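Local coordinates for FERM, ARHGEF and pleckstrin domain-containing protein 2 (Mus musculus, PDB 6D2K) that activates the small GTPase RAC1 as a guanine nucleotide exchange factor, acting in semaphorin responses, integrin regulation and actin remodelling, at residues Glu115-Thr120 with Glu185-Leu190; Ser213-Leu218 with Thr228-Lys233; Ile246-Glu251 with Asp258-Leu263. One frame throughout, in Å; residues are numbered along the deposited sequence.

Contact 1: residues Glu115-Thr120 with Glu185-Leu190; sequences ERLTCT and EIARKL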
loop_
_atom_site.group_PDB
_atom_site.type_symbol
_atom_site.label_atom_id
_atom_site.label_comp_id
_atom_site.label_asym_id
_atom_site.label_seq_id
_atom_site.Cartn_x
_atom_site.Cartn_y
_atom_site.Cartn_z
ATOM N N GLU A 115 2.640 8.474 7.250
ATOM C CA GLU A 115 2.283 8.050 8.604
ATOM C C GLU A 115 1.380 6.818 8.631
ATOM O O GLU A 115 0.572 6.635 9.547
ATOM C CB GLU A 115 1.674 9.224 9.382
ATOM C CG GLU A 115 2.591 10.448 9.390
ATOM C CD GLU A 115 2.013 11.605 10.180
ATOM O OE1 GLU A 115 2.281 11.676 11.394
ATOM O OE2 GLU A 115 1.308 12.439 9.578
ATOM N N ARG A 116 1.526 5.971 7.619
ATOM C CA ARG A 116 0.869 4.665 7.594
ATOM C C ARG A 116 1.731 3.607 8.263
ATOM O O ARG A 116 1.246 2.768 9.018
ATOM C CB ARG A 116 0.601 4.246 6.151
ATOM C CG ARG A 116 -0.359 5.174 5.420
ATOM C CD ARG A 116 -0.657 4.686 4.012
ATOM N NE ARG A 116 -0.879 5.818 3.117
ATOM C CZ ARG A 116 -2.000 6.530 3.076
ATOM N NH1 ARG A 116 -3.015 6.217 3.874
ATOM N NH2 ARG A 116 -2.112 7.548 2.233
ATOM N N LEU A 117 3.019 3.641 7.948
ATOM C CA LEU A 117 3.980 2.727 8.523
ATOM C C LEU A 117 4.506 3.364 9.788
ATOM O O LEU A 117 5.300 4.302 9.722
ATOM C CB LEU A 117 5.148 2.515 7.552
ATOM C CG LEU A 117 6.152 1.422 7.928
ATOM C CD1 LEU A 117 5.442 0.109 8.015
ATOM C CD2 LEU A 117 7.294 1.343 6.922
ATOM N N THR A 118 4.053 2.890 10.941
ATOM C CA THR A 118 4.540 3.458 12.188
ATOM C C THR A 118 5.495 2.485 12.875
ATOM O O THR A 118 5.482 1.284 12.610
ATOM C CB THR A 118 3.397 3.955 13.098
ATOM O OG1 THR A 118 2.357 2.975 13.149
ATOM C CG2 THR A 118 2.807 5.257 12.545
ATOM N N CYS A 119 6.359 3.025 13.723
ATOM C CA CYS A 119 7.394 2.239 14.382
ATOM C C CYS A 119 8.068 3.144 15.389
ATOM O O CYS A 119 7.747 4.334 15.464
ATOM C CB CYS A 119 8.408 1.714 13.361
ATOM S SG CYS A 119 9.136 2.958 12.278
ATOM N N THR A 120 9.001 2.592 16.161
ATOM C CA THR A 120 9.690 3.381 17.167
ATOM C C THR A 120 10.532 4.464 16.508
ATOM O O THR A 120 10.846 4.383 15.319
ATOM C CB THR A 120 10.580 2.506 18.069
ATOM O OG1 THR A 120 11.553 1.810 17.269
ATOM C CG2 THR A 120 9.746 1.500 18.846
ATOM N N GLU A 185 14.056 -5.512 5.017
ATOM C CA GLU A 185 14.288 -6.392 6.162
ATOM C C GLU A 185 13.767 -5.796 7.464
ATOM O O GLU A 185 13.160 -6.500 8.298
ATOM C CB GLU A 185 15.785 -6.695 6.275
ATOM C CG GLU A 185 16.194 -7.879 5.438
ATOM C CD GLU A 185 15.467 -9.145 5.874
ATOM O OE1 GLU A 185 14.880 -9.828 5.007
ATOM O OE2 GLU A 185 15.468 -9.442 7.089
ATOM N N ILE A 186 14.004 -4.504 7.642
ATOM C CA ILE A 186 13.508 -3.781 8.805
ATOM C C ILE A 186 11.984 -3.685 8.745
ATOM O O ILE A 186 11.291 -4.039 9.695
ATOM C CB ILE A 186 14.097 -2.361 8.877
ATOM C CG1 ILE A 186 15.592 -2.419 9.213
ATOM C CG2 ILE A 186 13.358 -1.533 9.913
ATOM C CD1 ILE A 186 16.348 -1.108 8.936
ATOM N N ALA A 187 11.466 -3.217 7.613
ATOM C CA ALA A 187 10.026 -2.974 7.483
ATOM C C ALA A 187 9.165 -4.216 7.624
ATOM O O ALA A 187 8.080 -4.143 8.192
ATOM C CB ALA A 187 9.735 -2.302 6.163
ATOM N N ARG A 188 9.621 -5.342 7.085
ATOM C CA ARG A 188 8.748 -6.519 6.990
ATOM C C ARG A 188 8.424 -7.097 8.352
ATOM O O ARG A 188 7.490 -7.894 8.471
ATOM C CB ARG A 188 9.361 -7.591 6.094
ATOM C CG ARG A 188 10.465 -8.389 6.752
ATOM C CD ARG A 188 11.113 -9.303 5.746
ATOM N NE ARG A 188 12.084 -10.182 6.384
ATOM C CZ ARG A 188 11.790 -11.386 6.856
ATOM N NH1 ARG A 188 12.733 -12.120 7.427
ATOM N NH2 ARG A 188 10.554 -11.859 6.744
ATOM N N LYS A 189 9.186 -6.716 9.376
ATOM C CA LYS A 189 8.900 -7.199 10.738
ATOM C C LYS A 189 8.000 -6.259 11.534
ATOM O O LYS A 189 7.611 -6.577 12.669
ATOM C CB LYS A 189 10.198 -7.442 11.523
ATOM C CG LYS A 189 11.074 -8.558 10.965
ATOM C CD LYS A 189 10.379 -9.897 11.095
ATOM C CE LYS A 189 11.301 -11.034 10.702
ATOM N NZ LYS A 189 10.608 -12.346 10.795
ATOM N N LEU A 190 7.659 -5.109 10.954
ATOM C CA LEU A 190 6.815 -4.130 11.626
ATOM C C LEU A 190 5.365 -4.565 11.561
ATOM O O LEU A 190 4.905 -5.045 10.532
ATOM C CB LEU A 190 6.941 -2.749 10.990
ATOM C CG LEU A 190 8.367 -2.212 11.018
ATOM C CD1 LEU A 190 8.415 -0.888 10.286
ATOM C CD2 LEU A 190 8.831 -2.071 12.470
#

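Contact 2: residues Ser213-Leu218 with Thr228-Lys233; sequences SHMGVL and TFNWSK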
loop_
_atom_site.group_PDB
_atom_site.type_symbol
_atom_site.label_atom_id
_atom_site.label_comp_id
_atom_site.label_asym_id
_atom_site.label_seq_id
_atom_site.Cartn_x
_atom_site.Cartn_y
_atom_site.Cartn_z
ATOM N N SER A 213 -4.036 -8.849 5.285
ATOM C CA SER A 213 -2.615 -9.116 5.033
ATOM C C SER A 213 -2.474 -10.502 4.409
ATOM O O SER A 213 -3.463 -11.218 4.225
ATOM C CB SER A 213 -1.820 -9.075 6.335
ATOM O OG SER A 213 -2.055 -10.266 7.093
ATOM N N HIS A 214 -1.239 -10.883 4.088
ATOM C CA HIS A 214 -0.973 -12.199 3.537
ATOM C C HIS A 214 -1.430 -13.301 4.509
ATOM O O HIS A 214 -1.646 -14.451 4.107
ATOM C CB HIS A 214 0.527 -12.339 3.215
ATOM C CG HIS A 214 1.401 -12.372 4.427
ATOM N ND1 HIS A 214 1.923 -11.233 4.998
ATOM C CD2 HIS A 214 1.839 -13.409 5.181
ATOM C CE1 HIS A 214 2.640 -11.564 6.058
ATOM N NE2 HIS A 214 2.600 -12.878 6.194
ATOM N N MET A 215 -1.593 -12.946 5.777
ATOM C CA MET A 215 -1.993 -13.940 6.783
ATOM C C MET A 215 -3.500 -14.122 6.914
ATOM O O MET A 215 -3.967 -15.202 7.270
ATOM C CB MET A 215 -1.449 -13.574 8.151
ATOM C CG MET A 215 -1.001 -14.771 8.943
ATOM S SD MET A 215 0.749 -15.002 8.619
ATOM C CE MET A 215 1.365 -13.491 9.358
ATOM N N GLY A 216 -4.258 -13.064 6.653
ATOM C CA GLY A 216 -5.700 -13.121 6.826
ATOM C C GLY A 216 -6.319 -11.759 7.076
ATOM O O GLY A 216 -5.719 -10.717 6.788
ATOM N N VAL A 217 -7.545 -11.769 7.596
ATOM C CA VAL A 217 -8.236 -10.541 7.918
ATOM C C VAL A 217 -7.924 -10.158 9.346
ATOM O O VAL A 217 -7.922 -11.003 10.250
ATOM C CB VAL A 217 -9.746 -10.687 7.693
ATOM C CG1 VAL A 217 -10.480 -9.390 8.054
ATOM C CG2 VAL A 217 -9.983 -11.053 6.242
ATOM N N LEU A 218 -7.641 -8.878 9.541
ATOM C CA LEU A 218 -7.104 -8.399 10.798
ATOM C C LEU A 218 -8.017 -7.385 11.461
ATOM O O LEU A 218 -8.686 -6.601 10.786
ATOM C CB LEU A 218 -5.718 -7.772 10.571
ATOM C CG LEU A 218 -4.707 -8.550 9.725
ATOM C CD1 LEU A 218 -3.432 -7.720 9.581
ATOM C CD2 LEU A 218 -4.358 -9.882 10.350
ATOM N N THR A 228 -6.516 -11.905 14.535
ATOM C CA THR A 228 -6.079 -12.318 13.218
ATOM C C THR A 228 -6.957 -13.486 12.797
ATOM O O THR A 228 -6.952 -14.543 13.430
ATOM C CB THR A 228 -4.588 -12.753 13.200
ATOM O OG1 THR A 228 -3.745 -11.638 13.505
ATOM C CG2 THR A 228 -4.216 -13.282 11.834
ATOM N N PHE A 229 -7.745 -13.290 11.751
ATOM C CA PHE A 229 -8.549 -14.368 11.207
ATOM C C PHE A 229 -7.755 -14.964 10.056
ATOM O O PHE A 229 -7.868 -14.528 8.914
ATOM C CB PHE A 229 -9.927 -13.858 10.770
ATOM C CG PHE A 229 -10.671 -13.142 11.865
ATOM C CD1 PHE A 229 -10.884 -13.758 13.085
ATOM C CD2 PHE A 229 -11.139 -11.851 11.684
ATOM C CE1 PHE A 229 -11.545 -13.098 14.102
ATOM C CE2 PHE A 229 -11.800 -11.188 12.692
ATOM C CZ PHE A 229 -12.007 -11.814 13.903
ATOM N N ASN A 230 -6.940 -15.961 10.378
ATOM C CA ASN A 230 -6.071 -16.587 9.393
ATOM C C ASN A 230 -6.858 -17.174 8.242
ATOM O O ASN A 230 -7.954 -17.702 8.434
ATOM C CB ASN A 230 -5.232 -17.691 10.041
ATOM C CG ASN A 230 -4.504 -17.220 11.276
ATOM O OD1 ASN A 230 -5.060 -17.222 12.376
ATOM N ND2 ASN A 230 -3.249 -16.815 11.107
ATOM N N TRP A 231 -6.291 -17.115 7.045
ATOM C CA TRP A 231 -6.991 -17.614 5.864
ATOM C C TRP A 231 -7.469 -19.052 6.001
ATOM O O TRP A 231 -8.519 -19.418 5.476
ATOM C CB TRP A 231 -6.125 -17.451 4.610
ATOM C CG TRP A 231 -5.891 -16.028 4.213
ATOM C CD1 TRP A 231 -4.685 -15.384 4.119
ATOM C CD2 TRP A 231 -6.883 -15.067 3.844
ATOM N NE1 TRP A 231 -4.871 -14.079 3.721
ATOM C CE2 TRP A 231 -6.210 -13.860 3.542
ATOM C CE3 TRP A 231 -8.276 -15.104 3.749
ATOM C CZ2 TRP A 231 -6.889 -12.710 3.147
ATOM C CZ3 TRP A 231 -8.944 -13.962 3.360
ATOM C CH2 TRP A 231 -8.253 -12.781 3.067
ATOM N N SER A 232 -6.701 -19.867 6.715
ATOM C CA SER A 232 -7.053 -21.270 6.872
ATOM C C SER A 232 -8.384 -21.444 7.606
ATOM O O SER A 232 -9.040 -22.475 7.464
ATOM C CB SER A 232 -5.933 -22.038 7.586
ATOM O OG SER A 232 -5.751 -21.569 8.910
ATOM N N LYS A 233 -8.791 -20.428 8.369
ATOM C CA LYS A 233 -10.018 -20.516 9.165
ATOM C C LYS A 233 -11.186 -19.798 8.514
ATOM O O LYS A 233 -12.309 -19.859 9.006
ATOM C CB LYS A 233 -9.795 -19.933 10.558
ATOM C CG LYS A 233 -8.645 -20.572 11.315
ATOM C CD LYS A 233 -8.377 -19.840 12.619
ATOM C CE LYS A 233 -7.117 -20.365 13.289
ATOM N NZ LYS A 233 -6.870 -19.684 14.589
HETATM O O HOH W 1 -2.418 -17.389 7.963
#

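Contact 3: residues Ile246-Glu251 with Asp258-Leu263; sequences IKLHPE and DTLEFL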
loop_
_atom_site.group_PDB
_atom_site.type_symbol
_atom_site.label_atom_id
_atom_site.label_comp_id
_atom_site.label_asym_id
_atom_site.label_seq_id
_atom_site.Cartn_x
_atom_site.Cartn_y
_atom_site.Cartn_z
ATOM N N ILE A 246 -17.673 -12.265 7.818
ATOM C CA ILE A 246 -16.633 -13.281 7.722
ATOM C C ILE A 246 -17.179 -14.598 8.241
ATOM O O ILE A 246 -17.533 -14.688 9.416
ATOM C CB ILE A 246 -15.414 -12.943 8.591
ATOM C CG1 ILE A 246 -14.930 -11.523 8.353
ATOM C CG2 ILE A 246 -14.289 -13.930 8.309
ATOM C CD1 ILE A 246 -13.763 -11.122 9.239
ATOM N N LYS A 247 -17.255 -15.607 7.376
ATOM C CA LYS A 247 -17.646 -16.950 7.840
ATOM C C LYS A 247 -16.379 -17.690 8.253
ATOM O O LYS A 247 -15.426 -17.776 7.466
ATOM C CB LYS A 247 -18.393 -17.708 6.744
ATOM C CG LYS A 247 -18.955 -19.036 7.222
ATOM C CD LYS A 247 -19.655 -19.766 6.096
ATOM C CE LYS A 247 -19.823 -21.236 6.453
ATOM N NZ LYS A 247 -20.438 -22.018 5.346
ATOM N N LEU A 248 -16.374 -18.207 9.485
ATOM C CA LEU A 248 -15.162 -18.633 10.201
ATOM C C LEU A 248 -15.423 -19.917 10.981
ATOM O O LEU A 248 -16.525 -20.439 10.947
ATOM C CB LEU A 248 -14.800 -17.550 11.224
ATOM C CG LEU A 248 -13.419 -16.914 11.269
ATOM C CD1 LEU A 248 -12.938 -16.517 9.892
ATOM C CD2 LEU A 248 -13.464 -15.712 12.202
ATOM N N HIS A 249 -14.427 -20.406 11.718
ATOM C CA HIS A 249 -14.682 -21.505 12.663
ATOM C C HIS A 249 -15.710 -21.048 13.687
ATOM O O HIS A 249 -15.620 -19.924 14.187
ATOM C CB HIS A 249 -13.411 -21.886 13.416
ATOM C CG HIS A 249 -12.365 -22.528 12.569
ATOM N ND1 HIS A 249 -12.576 -22.880 11.252
ATOM C CD2 HIS A 249 -11.090 -22.890 12.855
ATOM C CE1 HIS A 249 -11.476 -23.427 10.764
ATOM N NE2 HIS A 249 -10.560 -23.440 11.714
ATOM N N PRO A 250 -16.686 -21.910 14.017
ATOM C CA PRO A 250 -17.757 -21.551 14.953
ATOM C C PRO A 250 -17.297 -21.402 16.399
ATOM O O PRO A 250 -16.312 -22.016 16.810
ATOM C CB PRO A 250 -18.728 -22.734 14.841
ATOM C CG PRO A 250 -17.866 -23.878 14.412
ATOM C CD PRO A 250 -16.873 -23.265 13.463
ATOM N N GLU A 251 -18.017 -20.591 17.169
ATOM C CA GLU A 251 -17.697 -20.428 18.583
ATOM C C GLU A 251 -17.996 -21.731 19.317
ATOM O O GLU A 251 -18.942 -22.434 18.972
ATOM C CB GLU A 251 -18.498 -19.279 19.183
ATOM N N ASP A 258 -21.210 -19.177 13.086
ATOM C CA ASP A 258 -20.022 -19.289 12.251
ATOM C C ASP A 258 -19.651 -17.982 11.560
ATOM O O ASP A 258 -18.707 -17.946 10.776
ATOM C CB ASP A 258 -20.212 -20.398 11.208
ATOM C CG ASP A 258 -21.432 -20.192 10.341
ATOM O OD1 ASP A 258 -21.823 -21.150 9.635
ATOM O OD2 ASP A 258 -22.006 -19.086 10.353
ATOM N N THR A 259 -20.379 -16.912 11.858
ATOM C CA THR A 259 -20.189 -15.657 11.123
ATOM C C THR A 259 -20.002 -14.446 12.038
ATOM O O THR A 259 -20.777 -14.226 12.978
ATOM C CB THR A 259 -21.344 -15.412 10.117
ATOM O OG1 THR A 259 -21.363 -16.467 9.144
ATOM C CG2 THR A 259 -21.178 -14.068 9.389
ATOM N N LEU A 260 -18.958 -13.671 11.758
ATOM C CA LEU A 260 -18.719 -12.415 12.449
ATOM C C LEU A 260 -19.129 -11.285 11.525
ATOM O O LEU A 260 -18.954 -11.382 10.308
ATOM C CB LEU A 260 -17.239 -12.253 12.794
ATOM C CG LEU A 260 -16.633 -13.297 13.725
ATOM C CD1 LEU A 260 -15.202 -12.903 14.091
ATOM C CD2 LEU A 260 -17.492 -13.443 14.965
ATOM N N GLU A 261 -19.675 -10.226 12.110
ATOM C CA GLU A 261 -20.156 -9.080 11.344
ATOM C C GLU A 261 -19.520 -7.779 11.802
ATOM O O GLU A 261 -19.408 -7.520 13.000
ATOM C CB GLU A 261 -21.674 -8.955 11.460
ATOM C CG GLU A 261 -22.443 -9.841 10.511
ATOM C CD GLU A 261 -23.862 -9.347 10.289
ATOM O OE1 GLU A 261 -24.788 -10.187 10.280
ATOM O OE2 GLU A 261 -24.053 -8.118 10.129
ATOM N N PHE A 262 -19.094 -6.965 10.839
ATOM C CA PHE A 262 -18.547 -5.644 11.135
ATOM C C PHE A 262 -19.272 -4.612 10.298
ATOM O O PHE A 262 -19.618 -4.875 9.148
ATOM C CB PHE A 262 -17.046 -5.618 10.841
ATOM C CG PHE A 262 -16.269 -6.593 11.676
ATOM C CD1 PHE A 262 -15.815 -6.231 12.931
ATOM C CD2 PHE A 262 -16.035 -7.876 11.220
ATOM C CE1 PHE A 262 -15.103 -7.138 13.713
ATOM C CE2 PHE A 262 -15.334 -8.780 11.993
ATOM C CZ PHE A 262 -14.878 -8.412 13.243
ATOM N N LEU A 263 -19.507 -3.438 10.872
ATOM C CA LEU A 263 -20.232 -2.401 10.161
ATOM C C LEU A 263 -19.255 -1.330 9.703
ATOM O O LEU A 263 -18.577 -0.717 10.527
ATOM C CB LEU A 263 -21.286 -1.783 11.082
ATOM C CG LEU A 263 -22.355 -0.944 10.404
ATOM C CD1 LEU A 263 -23.303 -1.879 9.649
ATOM C CD2 LEU A 263 -23.122 -0.140 11.451
#

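Contact 1: residues Glu115-Thr120 with Glu185-Leu190
Leu-190 carries this contact with both of its methyl groups, meeting Leu-117 and Cys-119 through side-chain carbon atoms alone. Its CD1 rests against the isobutyl end of Leu-117, with Leu-190 CD1 3.9 Å from Leu-117 CD1, and the two leucine side chains cross at about a right angle. The CG of Leu-117 stands anti to its backbone N (chi1 -172°), which puts Leu-117 CG 4.0 Å from Leu-190 CD1. The other methyl, Leu-190 CD2, touches Cys-119 CB at 3.9 Å, with CD1 nearly as close to it. A forked side chain suits the place, since one residue can serve two partners at once. Separately, Leu-117 CD2 lies 4.5 Å from Ala-187 CB, a small methyl that takes little room on the last part of helix 176-187.

Around this first shell, a type I turn from Ala-187 to Leu-190, closed by the bond from Leu-190 N to Ala-187 O (3.0 Å), brings Leu-190 round to face the loop. On the other side Glu-115, with its positive phi (64°), ends helix 98-113 in a Schellman motif, and Thr-120 is the N-cap of helix 121-136. Leu-117 and Ala-187 both touch Leu-108, so both segments also pack on helix 98-113.

The result is a small apolar contact between an interhelical loop of the FERM central domain and a helix end; van der Waals packing is non-directional, and by itself it fixes no exact orientation.

Contact 2: residues Ser213-Leu218 with Thr228-Lys233
Trp-231 lays its indole over Gly-216 and has the largest single share of the buried area. Trp-231 CB lies 4.1 Å from Met-215 O, which accepts the bond from Trp-231 N. CG stands anti to the carbonyl carbon (chi1 -67°), with Trp-231 CG 3.7 Å from Met-215 O. Over one face of the ring lies Gly-216 CA, 3.4 Å from the centroid of the five-membered ring of Trp-231, a CH-pi contact. Glycine suits this place: its phi is strongly positive, and the absence of a side chain lets CA lie close to both the indole and Phe-229 O. His-214 O lies at the ring edge, 3.2 Å from Trp-231 CD1. Trp-231 NE1 donates to Ser-213 O at 3.2 Å through a bent bond (142°); the donor is in the carbonyl plane, while the oxygen is tilted 22° from the indole plane. At the far rim Trp-231 CH2 meets Val-217 CG2 at 4.0 Å. Beyond the contact the indole packs edge-to-face with His-281 of helix 267-284.

Val-217 and Phe-229 form the hydrogen-bonded pair, Phe-229 N to Val-217 O being 2.7 Å. Leu-218 CD2 packs alongside Thr-228 on the opposite face. This is an antiparallel beta hairpin at the sheet edge of the PH-like FERM C-terminal domain, closed against its C-terminal helix.

Contact 3: residues Ile246-Glu251 with Asp258-Leu263
Ile-246 and Leu-260 are joined by a reciprocal pair of backbone bonds, the mark of an antiparallel hydrogen-bonded pair. Ile-246 N donates to Leu-260 O, and Leu-260 N returns a bond to Ile-246 O, both at 2.9 Å. A third bond, from Leu-248 N to Asp-258 O, is 2.7 Å long and carries the pairing past the non-hydrogen-bonded pair Lys-247 and Thr-259. Two CA-H...O contacts supplement them, Thr-259 CA to Ile-246 O and Lys-247 CA to Asp-258 O.

The apolar contacts lie on the face bearing Ile-246 and Leu-260. Ile-246 CD1 comes to 3.9 Å from Phe-262 CE2, while Leu-248 CD2 meets Leu-260 CD1 at 3.8 Å. Branched aliphatic groups and an aromatic ring suit this face, because Ile-246, Leu-248 and Leu-260 also touch Phe-229 of strand 224-230.

Lys-247 and Thr-259 share the other face, with the Asp-258 carboxylate beside the lysine. Lys-247 points CG anti to its backbone N (chi1 -173°), where CG meets Asp-258 O and Thr-259 OG1; farther out, Lys-247 CE is 3.8 Å from Asp-258 OD1. Asp-258 CB packs 3.7 Å from Leu-248 O. Thr-259 OG1 donates to Asp-258 OD2 from above the carboxylate plane. Lys-247 NZ remains 4.6 Å from Asp-258 OD1, near but not in contact.

Backbone bonding therefore sets the register, hydrocarbon packs on one face, and any attraction between lysine and aspartate on the other is probably modest.

How the contacts relate
Along the chain the three contacts follow one another in series, each closing before the next opens. Contact 1 ties an interhelical loop to the end of helix 176-187 in the central domain of the FERM module; contacts 2 and 3 belong to its PH-like C-terminal domain. The centres of contacts 1 and 2 are about 19 Å apart and those of 1 and 3 about 29 Å, with no touch in either case. Contacts 2 and 3, about 13 Å between centres, occupy two hairpins of one antiparallel sheet: strand 224-230 is outermost beside 216-221, while 243-247 lies between 259-264 and the other outermost strand, 236-240. Side chains of the two hairpins nevertheless pack together across the curved sheet.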